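Local coordinates for GTPase-activating protein skywalker (Drosophila melanogaster, PDB 6R82) that acts as a GTPase-activating protein for Rab35 in synaptic vesicle protein recycling, seen here through its TLDc domain alone, at residues C42-F47 / D149-R153; I152-T157 / S171-I176; S124-F128 / C160-N164; S74-R80 / Y92-G96. All blocks are in the same frame, centred on the assembly; numbering follows the deposited sequence.

In the fold
All four contacts lie within the TLDc domain and join its loops, helix 44-51 and the antiparallel sheet. Contacts 1 and 2 share I152 and R153: the connection after strand 146-149 first meets the start of helix 44-51, then becomes strand 154-156 beside strand 173-185. Contact 2 is therefore built on regular backbone pairing, whereas contacts 1, 3 and 4 rest on one or two isolated hydrogen bonds plus side-chain packing. None is wholly buried; contact 2 splits into an inner apolar face and a more exposed, largely charged one, while contact 3 buries the polar T162. F47 of contact 1 packs on W77 of contact 4, whose residues 93-96 lie against F128 of contact 3.

Contact 1. Residues C42-F47 / D149-R153; sequences CSLTTF and DENIR
The first turn of helix 44-51 meets a type I beta turn, D149 to I152, between strands 146-149 and 154-156 of the TLDc sheet. S43 occupies the N-cap position, and just after it the amide of L44 points across to the turn: L44 N donates to E150 O at 3.0 Å with an N-H...O angle of 164°. A first-turn amide has no earlier turn of helix to bond to, so an outside carbonyl suits it. Water 1 accepts from T45 N and donates to the same E150 O, giving that oxygen a second donor.

Beside this polar link, I152 supplies apolar packing: its CD1 meets L44 CD2 and F47 CB, each at 4.1 Å, and lies against the S43 carbonyl. The branched chains of L44 and I152 cross obliquely. L44 CG sits beside its own backbone N (chi1 -73°), which lays CG and CD1 over E150 CA. At the outer end, C42 SG touches I152 CB at 4.1 Å.

The turn is braced from within. D149 OD1 takes N151 N in an Asx turn and R153 N from the opposite face of its carboxylate plane, while D149 OD2 receives F154 N; aspartate is short enough to serve all three amides. E150 turns its carboxylate away to a salt bridge with K134. F47 carries the contact inward, its ring edge-to-face with W77 and its side chain against L179 and V181 of strand 173-185.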
loop_
_atom_site.group_PDB
_atom_site.type_symbol
_atom_site.label_atom_id
_atom_site.label_comp_id
_atom_site.label_asym_id
_atom_site.label_seq_id
_atom_site.Cartn_x
_atom_site.Cartn_y
_atom_site.Cartn_z
ATOM N N CYS A 42 -9.849 -6.304 12.382
ATOM C CA CYS A 42 -9.613 -6.737 11.018
ATOM C C CYS A 42 -10.804 -6.257 10.184
ATOM O O CYS A 42 -11.707 -7.026 9.832
ATOM C CB CYS A 42 -9.424 -8.251 10.944
ATOM S SG CYS A 42 -8.315 -8.773 9.640
ATOM N N SER A 43 -10.795 -4.961 9.866
ATOM C CA SER A 43 -11.860 -4.349 9.082
ATOM C C SER A 43 -11.375 -3.011 8.544
ATOM O O SER A 43 -10.535 -2.346 9.161
ATOM C CB SER A 43 -13.120 -4.133 9.919
ATOM O OG SER A 43 -12.854 -3.238 10.988
ATOM N N LEU A 44 -11.938 -2.609 7.400
ATOM C CA LEU A 44 -11.613 -1.298 6.857
ATOM C C LEU A 44 -11.975 -0.202 7.843
ATOM O O LEU A 44 -11.251 0.788 7.955
ATOM C CB LEU A 44 -12.320 -1.092 5.521
ATOM C CG LEU A 44 -11.700 -1.918 4.395
ATOM C CD1 LEU A 44 -12.269 -1.499 3.064
ATOM C CD2 LEU A 44 -10.180 -1.787 4.374
ATOM N N THR A 45 -13.055 -0.390 8.605
ATOM C CA THR A 45 -13.487 0.619 9.568
ATOM C C THR A 45 -12.419 0.888 10.635
ATOM O O THR A 45 -12.113 2.048 10.942
ATOM C CB THR A 45 -14.803 0.186 10.217
ATOM O OG1 THR A 45 -15.812 0.054 9.203
ATOM C CG2 THR A 45 -15.243 1.221 11.244
ATOM N N THR A 46 -11.839 -0.166 11.220
ATOM C CA THR A 46 -10.772 0.074 12.192
ATOM C C THR A 46 -9.479 0.505 11.508
ATOM O O THR A 46 -8.708 1.283 12.084
ATOM C CB THR A 46 -10.526 -1.162 13.068
ATOM O OG1 THR A 46 -10.141 -2.278 12.255
ATOM C CG2 THR A 46 -11.789 -1.519 13.845
ATOM N N PHE A 47 -9.237 0.029 10.285
ATOM C CA PHE A 47 -8.090 0.482 9.497
ATOM C C PHE A 47 -8.103 2.005 9.317
ATOM O O PHE A 47 -7.098 2.682 9.579
ATOM C CB PHE A 47 -8.108 -0.244 8.146
ATOM C CG PHE A 47 -7.077 0.237 7.148
ATOM C CD1 PHE A 47 -7.362 1.276 6.278
ATOM C CD2 PHE A 47 -5.851 -0.411 7.032
ATOM C CE1 PHE A 47 -6.430 1.700 5.341
ATOM C CE2 PHE A 47 -4.915 -0.005 6.097
ATOM C CZ PHE A 47 -5.202 1.056 5.248
ATOM N N ASP A 149 -10.831 -6.600 0.470
ATOM C CA ASP A 149 -12.231 -6.436 0.835
ATOM C C ASP A 149 -12.373 -5.790 2.215
ATOM O O ASP A 149 -11.395 -5.544 2.928
ATOM C CB ASP A 149 -12.980 -7.783 0.757
ATOM C CG ASP A 149 -12.584 -8.792 1.856
ATOM O OD1 ASP A 149 -12.089 -8.419 2.944
ATOM O OD2 ASP A 149 -12.808 -10.005 1.621
ATOM N N GLU A 150 -13.625 -5.523 2.590
ATOM C CA GLU A 150 -13.933 -4.753 3.789
ATOM C C GLU A 150 -13.576 -5.484 5.070
ATOM O O GLU A 150 -13.556 -4.855 6.133
ATOM C CB GLU A 150 -15.422 -4.384 3.817
ATOM C CG GLU A 150 -16.343 -5.574 4.086
ATOM C CD GLU A 150 -17.811 -5.269 3.797
ATOM O OE1 GLU A 150 -18.612 -5.244 4.757
ATOM O OE2 GLU A 150 -18.163 -5.056 2.614
ATOM N N ASN A 151 -13.308 -6.788 5.001
ATOM C CA ASN A 151 -12.922 -7.559 6.173
ATOM C C ASN A 151 -11.420 -7.770 6.258
ATOM O O ASN A 151 -10.953 -8.373 7.231
ATOM C CB ASN A 151 -13.635 -8.915 6.181
ATOM C CG ASN A 151 -15.139 -8.772 6.153
ATOM O OD1 ASN A 151 -15.799 -9.212 5.209
ATOM N ND2 ASN A 151 -15.690 -8.139 7.180
ATOM N N ILE A 152 -10.665 -7.272 5.272
ATOM C CA ILE A 152 -9.218 -7.460 5.160
ATOM C C ILE A 152 -8.903 -8.946 5.275
ATOM O O ILE A 152 -7.918 -9.345 5.914
ATOM C CB ILE A 152 -8.448 -6.620 6.202
ATOM C CG1 ILE A 152 -9.096 -5.244 6.355
ATOM C CG2 ILE A 152 -6.989 -6.440 5.767
ATOM C CD1 ILE A 152 -8.209 -4.212 7.043
ATOM N N ARG A 153 -9.756 -9.772 4.663
ATOM C CA ARG A 153 -9.568 -11.212 4.661
ATOM C C ARG A 153 -9.171 -11.734 3.284
ATOM O O ARG A 153 -8.187 -12.474 3.173
ATOM C CB ARG A 153 -10.838 -11.906 5.155
ATOM C CG ARG A 153 -10.936 -13.360 4.727
ATOM C CD ARG A 153 -12.095 -14.091 5.411
ATOM N NE ARG A 153 -11.868 -14.344 6.838
ATOM C CZ ARG A 153 -10.818 -14.986 7.362
ATOM N NH1 ARG A 153 -9.862 -15.497 6.592
ATOM N NH2 ARG A 153 -10.736 -15.139 8.680
HETATM O O HOH W 1 -15.138 -2.433 7.572
#

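Contact 2. Residues I152-T157 / S171-I176; sequences IRFGKT and SGDFEI
The F174 ring lies flat against G155: G155 CA stands 4.0 Å from the ring centroid, 20° off the normal, in a CH-pi contact over one face. At the edge of the same ring, near its plane, are K156 O and T157 N, with I176 CG1 from its own strand. A second ring, F154, carries R153 CG over the centre of one face and has F174 O at its edge, while E175 CG approaches it obliquely at 3.6 Å from CE1.

Strands 154-156 and 173-185 run antiparallel here as neighbours in the TLDc sheet. G155 and F174 form a hydrogen-bonded pair, joined by G155 N to F174 O and by F174 N to G155 O, both 3.0 Å. F154 with E175 and K156 with D173 are the flanking non-hydrogen-bonded pairs. I176 N to R153 O at one end and T157 N to G172 O at the other extend the ladder beyond them.

F174 CG sits between F174's own backbone N and carbonyl carbon (chi1 55°), folding the ring back over the partner strand. Glycine suits position 155: having no side chain, it lets the ring lie directly on its backbone. The F174 side chain also touches I61 and T63 of strand 57-63, and F69 meets its ring edge-to-face. The other side of the sheet carries F154, K156, D173 and E175, more exposed and largely charged; K156 also makes a cation-pi contact with W147. T157 instead turns its hydroxyl to A145 O and L168 N. Its methyl CG2 rests 3.5 Å from G172 O, the carbonyl that accepts T157 N.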
loop_
_atom_site.group_PDB
_atom_site.type_symbol
_atom_site.label_atom_id
_atom_site.label_comp_id
_atom_site.label_asym_id
_atom_site.label_seq_id
_atom_site.Cartn_x
_atom_site.Cartn_y
_atom_site.Cartn_z
ATOM N N ILE A 152 -10.665 -7.272 5.272
ATOM C CA ILE A 152 -9.218 -7.460 5.160
ATOM C C ILE A 152 -8.903 -8.946 5.275
ATOM O O ILE A 152 -7.918 -9.345 5.914
ATOM C CB ILE A 152 -8.448 -6.620 6.202
ATOM C CG1 ILE A 152 -9.096 -5.244 6.355
ATOM C CG2 ILE A 152 -6.989 -6.440 5.767
ATOM C CD1 ILE A 152 -8.209 -4.212 7.043
ATOM N N ARG A 153 -9.756 -9.772 4.663
ATOM C CA ARG A 153 -9.568 -11.212 4.661
ATOM C C ARG A 153 -9.171 -11.734 3.284
ATOM O O ARG A 153 -8.187 -12.474 3.173
ATOM C CB ARG A 153 -10.838 -11.906 5.155
ATOM C CG ARG A 153 -10.936 -13.360 4.727
ATOM C CD ARG A 153 -12.095 -14.091 5.411
ATOM N NE ARG A 153 -11.868 -14.344 6.838
ATOM C CZ ARG A 153 -10.818 -14.986 7.362
ATOM N NH1 ARG A 153 -9.862 -15.497 6.592
ATOM N NH2 ARG A 153 -10.736 -15.139 8.680
ATOM N N PHE A 154 -9.885 -11.338 2.222
ATOM C CA PHE A 154 -9.571 -11.780 0.870
ATOM C C PHE A 154 -9.221 -10.591 -0.013
ATOM O O PHE A 154 -9.702 -9.474 0.197
ATOM C CB PHE A 154 -10.740 -12.539 0.211
ATOM C CG PHE A 154 -11.225 -13.727 0.986
ATOM C CD1 PHE A 154 -10.369 -14.769 1.286
ATOM C CD2 PHE A 154 -12.551 -13.805 1.400
ATOM C CE1 PHE A 154 -10.807 -15.869 2.001
ATOM C CE2 PHE A 154 -13.000 -14.908 2.117
ATOM C CZ PHE A 154 -12.124 -15.941 2.416
ATOM N N GLY A 155 -8.416 -10.855 -1.040
ATOM C CA GLY A 155 -7.984 -9.818 -1.948
ATOM C C GLY A 155 -7.594 -10.392 -3.291
ATOM O O GLY A 155 -7.533 -11.609 -3.482
ATOM N N LYS A 156 -7.326 -9.489 -4.228
ATOM C CA LYS A 156 -6.975 -9.862 -5.586
ATOM C C LYS A 156 -5.799 -9.012 -6.037
ATOM O O LYS A 156 -5.502 -7.967 -5.454
ATOM C CB LYS A 156 -8.161 -9.682 -6.545
ATOM C CG LYS A 156 -9.410 -10.481 -6.155
ATOM C CD LYS A 156 -10.494 -10.378 -7.223
ATOM C CE LYS A 156 -11.409 -9.179 -7.005
ATOM N NZ LYS A 156 -12.744 -9.588 -6.460
ATOM N N THR A 157 -5.127 -9.474 -7.088
ATOM C CA THR A 157 -4.049 -8.703 -7.681
ATOM C C THR A 157 -4.007 -8.975 -9.176
ATOM O O THR A 157 -4.171 -10.114 -9.616
ATOM C CB THR A 157 -2.700 -9.034 -7.040
ATOM O OG1 THR A 157 -1.651 -8.457 -7.825
ATOM C CG2 THR A 157 -2.509 -10.535 -6.959
ATOM N N SER A 171 -1.073 -16.859 -8.494
ATOM C CA SER A 171 -2.528 -16.816 -8.525
ATOM C C SER A 171 -3.007 -15.371 -8.423
ATOM O O SER A 171 -2.388 -14.534 -7.761
ATOM C CB SER A 171 -3.106 -17.653 -7.383
ATOM O OG SER A 171 -4.320 -17.101 -6.902
ATOM N N GLY A 172 -4.122 -15.071 -9.092
ATOM C CA GLY A 172 -4.613 -13.699 -9.073
ATOM C C GLY A 172 -5.261 -13.250 -7.776
ATOM O O GLY A 172 -5.592 -12.067 -7.650
ATOM N N ASP A 173 -5.457 -14.161 -6.823
ATOM C CA ASP A 173 -6.140 -13.907 -5.564
ATOM C C ASP A 173 -5.227 -14.272 -4.404
ATOM O O ASP A 173 -4.175 -14.893 -4.579
ATOM C CB ASP A 173 -7.430 -14.730 -5.445
ATOM C CG ASP A 173 -8.232 -14.757 -6.724
ATOM O OD1 ASP A 173 -8.320 -13.707 -7.401
ATOM O OD2 ASP A 173 -8.773 -15.835 -7.052
ATOM N N PHE A 174 -5.663 -13.911 -3.199
ATOM C CA PHE A 174 -4.916 -14.262 -2.004
ATOM C C PHE A 174 -5.813 -14.093 -0.792
ATOM O O PHE A 174 -6.825 -13.388 -0.834
ATOM C CB PHE A 174 -3.639 -13.414 -1.854
ATOM C CG PHE A 174 -3.876 -11.919 -1.870
ATOM C CD1 PHE A 174 -4.103 -11.220 -0.691
ATOM C CD2 PHE A 174 -3.860 -11.214 -3.067
ATOM C CE1 PHE A 174 -4.320 -9.849 -0.713
ATOM C CE2 PHE A 174 -4.075 -9.853 -3.093
ATOM C CZ PHE A 174 -4.309 -9.167 -1.917
ATOM N N GLU A 175 -5.434 -14.770 0.282
ATOM C CA GLU A 175 -5.986 -14.531 1.600
ATOM C C GLU A 175 -4.906 -13.891 2.458
ATOM O O GLU A 175 -3.734 -14.274 2.381
ATOM C CB GLU A 175 -6.477 -15.818 2.254
ATOM C CG GLU A 175 -7.514 -15.578 3.330
ATOM C CD GLU A 175 -7.712 -16.778 4.225
ATOM O OE1 GLU A 175 -7.041 -17.804 3.991
ATOM O OE2 GLU A 175 -8.536 -16.697 5.160
ATOM N N ILE A 176 -5.306 -12.919 3.270
ATOM C CA ILE A 176 -4.373 -12.126 4.059
ATOM C C ILE A 176 -4.119 -12.841 5.377
ATOM O O ILE A 176 -5.045 -13.057 6.165
ATOM C CB ILE A 176 -4.913 -10.708 4.291
ATOM C CG1 ILE A 176 -4.963 -9.960 2.956
ATOM C CG2 ILE A 176 -4.050 -9.960 5.314
ATOM C CD1 ILE A 176 -6.333 -9.420 2.608
#

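Contact 3. Residues S124-F128 / C160-N164; sequences SSELF and CKTFN
T162 packs against both L127 and F128, crossing each side chain at about a right angle and offering a different branch to either one. Its hydroxyl meets backbone: L127 N donates to T162 OG1 at 2.8 Å with an angle of 161°, and OG1 is also hydrogen-bonded to G140 O, so this buried oxygen is gripped by two backbone partners. With OG1 beside the backbone N (chi1 -68°), T162 CG2 falls anti to that N, comes 3.5 Å from F128 CE1 and lies over the centre of one face of the neighbouring F163 ring. Threonine suits the place because its one branched carbon serves both a polar and an apolar neighbour.

The two phenylalanine side chains also cross at about a right angle. F163 CZ reaches the edge of the F128 ring, near its plane, 3.8 Å from CD1, and W112 packs edge-to-face with F128. The K161 chain bends at its last two torsions and brings its ammonium to S124 OG, although the modelled separation is too short to be trusted.

Backbone hydrogen bonds of L127 and T162 with G140 tie both segments to one glycine, a loop-to-loop packing within the TLDc domain, just before strand 129-131.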
loop_
_atom_site.group_PDB
_atom_site.type_symbol
_atom_site.label_atom_id
_atom_site.label_comp_id
_atom_site.label_asym_id
_atom_site.label_seq_id
_atom_site.Cartn_x
_atom_site.Cartn_y
_atom_site.Cartn_z
ATOM N N SER A 124 -5.623 7.255 -17.423
ATOM C CA SER A 124 -5.706 5.891 -16.922
ATOM C C SER A 124 -4.358 5.313 -16.508
ATOM O O SER A 124 -4.319 4.190 -16.001
ATOM C CB SER A 124 -6.329 4.984 -17.979
ATOM O OG SER A 124 -5.345 4.611 -18.924
ATOM N N SER A 125 -3.255 6.024 -16.723
ATOM C CA SER A 125 -1.973 5.590 -16.186
ATOM C C SER A 125 -1.567 6.389 -14.947
ATOM O O SER A 125 -0.401 6.332 -14.539
ATOM C CB SER A 125 -0.889 5.670 -17.264
ATOM O OG SER A 125 -0.754 6.991 -17.763
ATOM N N GLU A 126 -2.511 7.115 -14.335
ATOM C CA GLU A 126 -2.271 7.978 -13.179
ATOM C C GLU A 126 -3.259 7.691 -12.055
ATOM O O GLU A 126 -3.776 8.613 -11.419
ATOM C CB GLU A 126 -2.361 9.451 -13.568
ATOM C CG GLU A 126 -1.230 9.956 -14.420
ATOM C CD GLU A 126 -1.374 11.431 -14.739
ATOM O OE1 GLU A 126 -0.492 12.225 -14.336
ATOM O OE2 GLU A 126 -2.382 11.795 -15.386
ATOM N N LEU A 127 -3.526 6.415 -11.781
ATOM C CA LEU A 127 -4.560 5.988 -10.839
ATOM C C LEU A 127 -3.887 5.253 -9.688
ATOM O O LEU A 127 -3.553 4.073 -9.809
ATOM C CB LEU A 127 -5.589 5.088 -11.527
ATOM C CG LEU A 127 -6.317 5.614 -12.766
ATOM C CD1 LEU A 127 -7.314 4.567 -13.292
ATOM C CD2 LEU A 127 -7.032 6.924 -12.451
ATOM N N PHE A 128 -3.723 5.939 -8.554
ATOM C CA PHE A 128 -2.840 5.468 -7.488
ATOM C C PHE A 128 -3.585 4.764 -6.357
ATOM O O PHE A 128 -3.330 3.588 -6.089
ATOM C CB PHE A 128 -2.018 6.656 -6.966
ATOM C CG PHE A 128 -1.166 7.289 -8.027
ATOM C CD1 PHE A 128 -0.194 6.546 -8.684
ATOM C CD2 PHE A 128 -1.357 8.608 -8.399
ATOM C CE1 PHE A 128 0.578 7.119 -9.696
ATOM C CE2 PHE A 128 -0.583 9.184 -9.402
ATOM C CZ PHE A 128 0.387 8.430 -10.047
ATOM N N CYS A 160 -1.930 -3.614 -13.810
ATOM C CA CYS A 160 -2.581 -2.327 -13.989
ATOM C C CYS A 160 -1.678 -1.432 -14.825
ATOM O O CYS A 160 -0.465 -1.632 -14.891
ATOM C CB CYS A 160 -2.908 -1.669 -12.638
ATOM S SG CYS A 160 -1.501 -0.800 -11.871
ATOM N N LYS A 161 -2.288 -0.436 -15.468
ATOM C CA LYS A 161 -1.539 0.450 -16.355
ATOM C C LYS A 161 -0.807 1.574 -15.634
ATOM O O LYS A 161 0.101 2.179 -16.219
ATOM C CB LYS A 161 -2.465 1.067 -17.397
ATOM C CG LYS A 161 -2.609 0.212 -18.633
ATOM C CD LYS A 161 -3.567 0.810 -19.639
ATOM C CE LYS A 161 -3.092 2.157 -20.164
ATOM N NZ LYS A 161 -3.449 3.310 -19.285
ATOM N N THR A 162 -1.193 1.907 -14.404
ATOM C CA THR A 162 -0.451 2.938 -13.692
ATOM C C THR A 162 0.956 2.455 -13.337
ATOM O O THR A 162 1.911 3.234 -13.401
ATOM C CB THR A 162 -1.241 3.377 -12.453
ATOM O OG1 THR A 162 -2.434 4.058 -12.874
ATOM C CG2 THR A 162 -0.416 4.334 -11.588
ATOM N N PHE A 163 1.115 1.165 -13.037
ATOM C CA PHE A 163 2.397 0.625 -12.619
ATOM C C PHE A 163 2.967 -0.451 -13.537
ATOM O O PHE A 163 4.111 -0.867 -13.321
ATOM C CB PHE A 163 2.280 0.064 -11.196
ATOM C CG PHE A 163 2.002 1.119 -10.172
ATOM C CD1 PHE A 163 2.921 2.138 -9.949
ATOM C CD2 PHE A 163 0.806 1.126 -9.465
ATOM C CE1 PHE A 163 2.668 3.137 -9.018
ATOM C CE2 PHE A 163 0.545 2.115 -8.524
ATOM C CZ PHE A 163 1.472 3.123 -8.299
ATOM N N ASN A 164 2.214 -0.909 -14.543
ATOM C CA ASN A 164 2.667 -1.914 -15.515
ATOM C C ASN A 164 3.305 -3.120 -14.835
ATOM O O ASN A 164 4.365 -3.604 -15.236
ATOM C CB ASN A 164 3.627 -1.308 -16.535
ATOM C CG ASN A 164 3.671 -2.108 -17.829
ATOM O OD1 ASN A 164 4.361 -3.127 -17.921
ATOM N ND2 ASN A 164 2.921 -1.658 -18.829
#

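Contact 4. Residues S74-R80 / Y92-G96; sequences SSRWFER and YFGTG
F93 CG lies between its own backbone N and carbonyl carbon (chi1 63°), and this torsion sends the ring across to the 3-10 turn of residues 77-80. S74 OG takes the same kind of position (chi1 59°), which sets it before the amide of T95. Over one face of the F93 ring lie the E79 carbonyl and R80 N; at its edge, near the plane, are S75 CB and W77 CE3, the latter 3.8 Å from F93 CZ. E79 CB adds a contact at 3.7 Å from F93 CD2, and R80 CA lies 3.5 Å from F93 CE1. A flat apolar ring suits a site walled by backbone, aliphatic carbons and the W77 indole.

Both segments belong to the connection between strands 68-73 and 99-104 of the TLDc sheet, so the contact draws two ends of one loop together. The polar end is served by serine: T95 N donates to S74 OG at 2.9 Å with an angle of 163°, and S74 OG also bonds S75 OG and T98 OG1. S75 OG sits 3.2 Å from G94 CA, where a positive phi suits glycine. W77 also packs on M129, and R80 forms a salt bridge with E52.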
loop_
_atom_site.group_PDB
_atom_site.type_symbol
_atom_site.label_atom_id
_atom_site.label_comp_id
_atom_site.label_asym_id
_atom_site.label_seq_id
_atom_site.Cartn_x
_atom_site.Cartn_y
_atom_site.Cartn_z
ATOM N N SER A 74 1.514 7.579 -1.139
ATOM C CA SER A 74 1.940 8.962 -0.961
ATOM C C SER A 74 0.993 9.791 -0.085
ATOM O O SER A 74 1.442 10.763 0.527
ATOM C CB SER A 74 2.080 9.630 -2.326
ATOM O OG SER A 74 0.834 9.575 -3.006
ATOM N N SER A 75 -0.298 9.456 -0.001
ATOM C CA SER A 75 -1.284 10.404 0.517
ATOM C C SER A 75 -2.122 9.781 1.624
ATOM O O SER A 75 -2.239 8.555 1.727
ATOM C CB SER A 75 -2.207 10.899 -0.608
ATOM O OG SER A 75 -1.442 11.267 -1.733
ATOM N N ARG A 76 -2.726 10.637 2.452
ATOM C CA ARG A 76 -3.534 10.108 3.544
ATOM C C ARG A 76 -4.801 9.446 3.012
ATOM O O ARG A 76 -5.409 9.905 2.039
ATOM C CB ARG A 76 -3.873 11.194 4.567
ATOM C CG ARG A 76 -4.124 12.513 4.026
ATOM C CD ARG A 76 -4.148 13.591 5.095
ATOM N NE ARG A 76 -4.550 14.768 4.354
ATOM C CZ ARG A 76 -5.674 15.444 4.531
ATOM N NH1 ARG A 76 -6.523 15.106 5.501
ATOM N NH2 ARG A 76 -5.919 16.488 3.749
ATOM N N TRP A 77 -5.169 8.325 3.627
ATOM C CA TRP A 77 -6.386 7.646 3.203
ATOM C C TRP A 77 -7.615 8.495 3.493
ATOM O O TRP A 77 -8.659 8.276 2.880
ATOM C CB TRP A 77 -6.486 6.272 3.869
ATOM C CG TRP A 77 -5.499 5.259 3.301
ATOM C CD1 TRP A 77 -4.338 4.839 3.877
ATOM C CD2 TRP A 77 -5.603 4.553 2.054
ATOM N NE1 TRP A 77 -3.711 3.926 3.067
ATOM C CE2 TRP A 77 -4.464 3.732 1.941
ATOM C CE3 TRP A 77 -6.545 4.547 1.018
ATOM C CZ2 TRP A 77 -4.240 2.888 0.837
ATOM C CZ3 TRP A 77 -6.316 3.719 -0.092
ATOM C CH2 TRP A 77 -5.176 2.895 -0.165
ATOM N N PHE A 78 -7.499 9.475 4.399
ATOM C CA PHE A 78 -8.559 10.451 4.621
ATOM C C PHE A 78 -9.038 11.082 3.321
ATOM O O PHE A 78 -10.207 11.460 3.214
ATOM C CB PHE A 78 -8.056 11.547 5.561
ATOM C CG PHE A 78 -9.099 12.578 5.946
ATOM C CD1 PHE A 78 -9.924 12.368 7.042
ATOM C CD2 PHE A 78 -9.212 13.777 5.236
ATOM C CE1 PHE A 78 -10.871 13.321 7.427
ATOM C CE2 PHE A 78 -10.149 14.739 5.602
ATOM C CZ PHE A 78 -10.983 14.514 6.698
ATOM N N GLU A 79 -8.152 11.220 2.334
ATOM C CA GLU A 79 -8.518 11.886 1.086
ATOM C C GLU A 79 -9.394 11.029 0.171
ATOM O O GLU A 79 -9.775 11.502 -0.897
ATOM C CB GLU A 79 -7.249 12.327 0.341
ATOM C CG GLU A 79 -6.542 13.507 1.060
ATOM C CD GLU A 79 -5.272 13.992 0.350
ATOM O OE1 GLU A 79 -4.981 13.530 -0.772
ATOM O OE2 GLU A 79 -4.564 14.851 0.924
ATOM N N ARG A 80 -9.744 9.802 0.569
ATOM C CA ARG A 80 -10.590 8.963 -0.272
ATOM C C ARG A 80 -11.954 9.595 -0.542
ATOM O O ARG A 80 -12.621 9.197 -1.507
ATOM C CB ARG A 80 -10.771 7.590 0.378
ATOM C CG ARG A 80 -11.507 7.664 1.710
ATOM C CD ARG A 80 -11.435 6.362 2.487
ATOM N NE ARG A 80 -12.247 6.421 3.707
ATOM C CZ ARG A 80 -11.833 6.912 4.877
ATOM N NH1 ARG A 80 -10.587 7.406 5.022
ATOM N NH2 ARG A 80 -12.663 6.923 5.908
ATOM N N TYR A 92 -10.084 7.968 -7.512
ATOM C CA TYR A 92 -8.655 7.755 -7.332
ATOM C C TYR A 92 -7.969 9.034 -6.866
ATOM O O TYR A 92 -8.302 10.134 -7.318
ATOM C CB TYR A 92 -8.015 7.263 -8.634
ATOM C CG TYR A 92 -8.159 5.771 -8.832
ATOM C CD1 TYR A 92 -7.262 4.891 -8.233
ATOM C CD2 TYR A 92 -9.199 5.233 -9.602
ATOM C CE1 TYR A 92 -7.381 3.526 -8.391
ATOM C CE2 TYR A 92 -9.324 3.849 -9.774
ATOM C CZ TYR A 92 -8.411 3.006 -9.165
ATOM O OH TYR A 92 -8.498 1.637 -9.298
ATOM N N PHE A 93 -6.999 8.885 -5.963
ATOM C CA PHE A 93 -6.240 10.022 -5.462
ATOM C C PHE A 93 -4.789 9.592 -5.252
ATOM O O PHE A 93 -4.441 8.422 -5.421
ATOM C CB PHE A 93 -6.865 10.580 -4.172
ATOM C CG PHE A 93 -6.859 9.600 -3.012
ATOM C CD1 PHE A 93 -7.781 8.565 -2.949
ATOM C CD2 PHE A 93 -5.921 9.720 -1.991
ATOM C CE1 PHE A 93 -7.788 7.668 -1.886
ATOM C CE2 PHE A 93 -5.909 8.830 -0.932
ATOM C CZ PHE A 93 -6.845 7.797 -0.875
ATOM N N GLY A 94 -3.933 10.549 -4.906
ATOM C CA GLY A 94 -2.526 10.281 -4.631
ATOM C C GLY A 94 -1.595 10.940 -5.638
ATOM O O GLY A 94 -2.017 11.632 -6.563
ATOM N N THR A 95 -0.294 10.733 -5.424
ATOM C CA THR A 95 0.725 11.290 -6.307
ATOM C C THR A 95 1.607 10.187 -6.881
ATOM O O THR A 95 1.585 9.031 -6.439
ATOM C CB THR A 95 1.629 12.305 -5.591
ATOM O OG1 THR A 95 2.617 11.590 -4.831
ATOM C CG2 THR A 95 0.834 13.211 -4.683
ATOM N N GLY A 96 2.423 10.589 -7.861
ATOM C CA GLY A 96 3.347 9.714 -8.554
ATOM C C GLY A 96 4.503 9.185 -7.730
ATOM O O GLY A 96 5.304 8.413 -8.270
#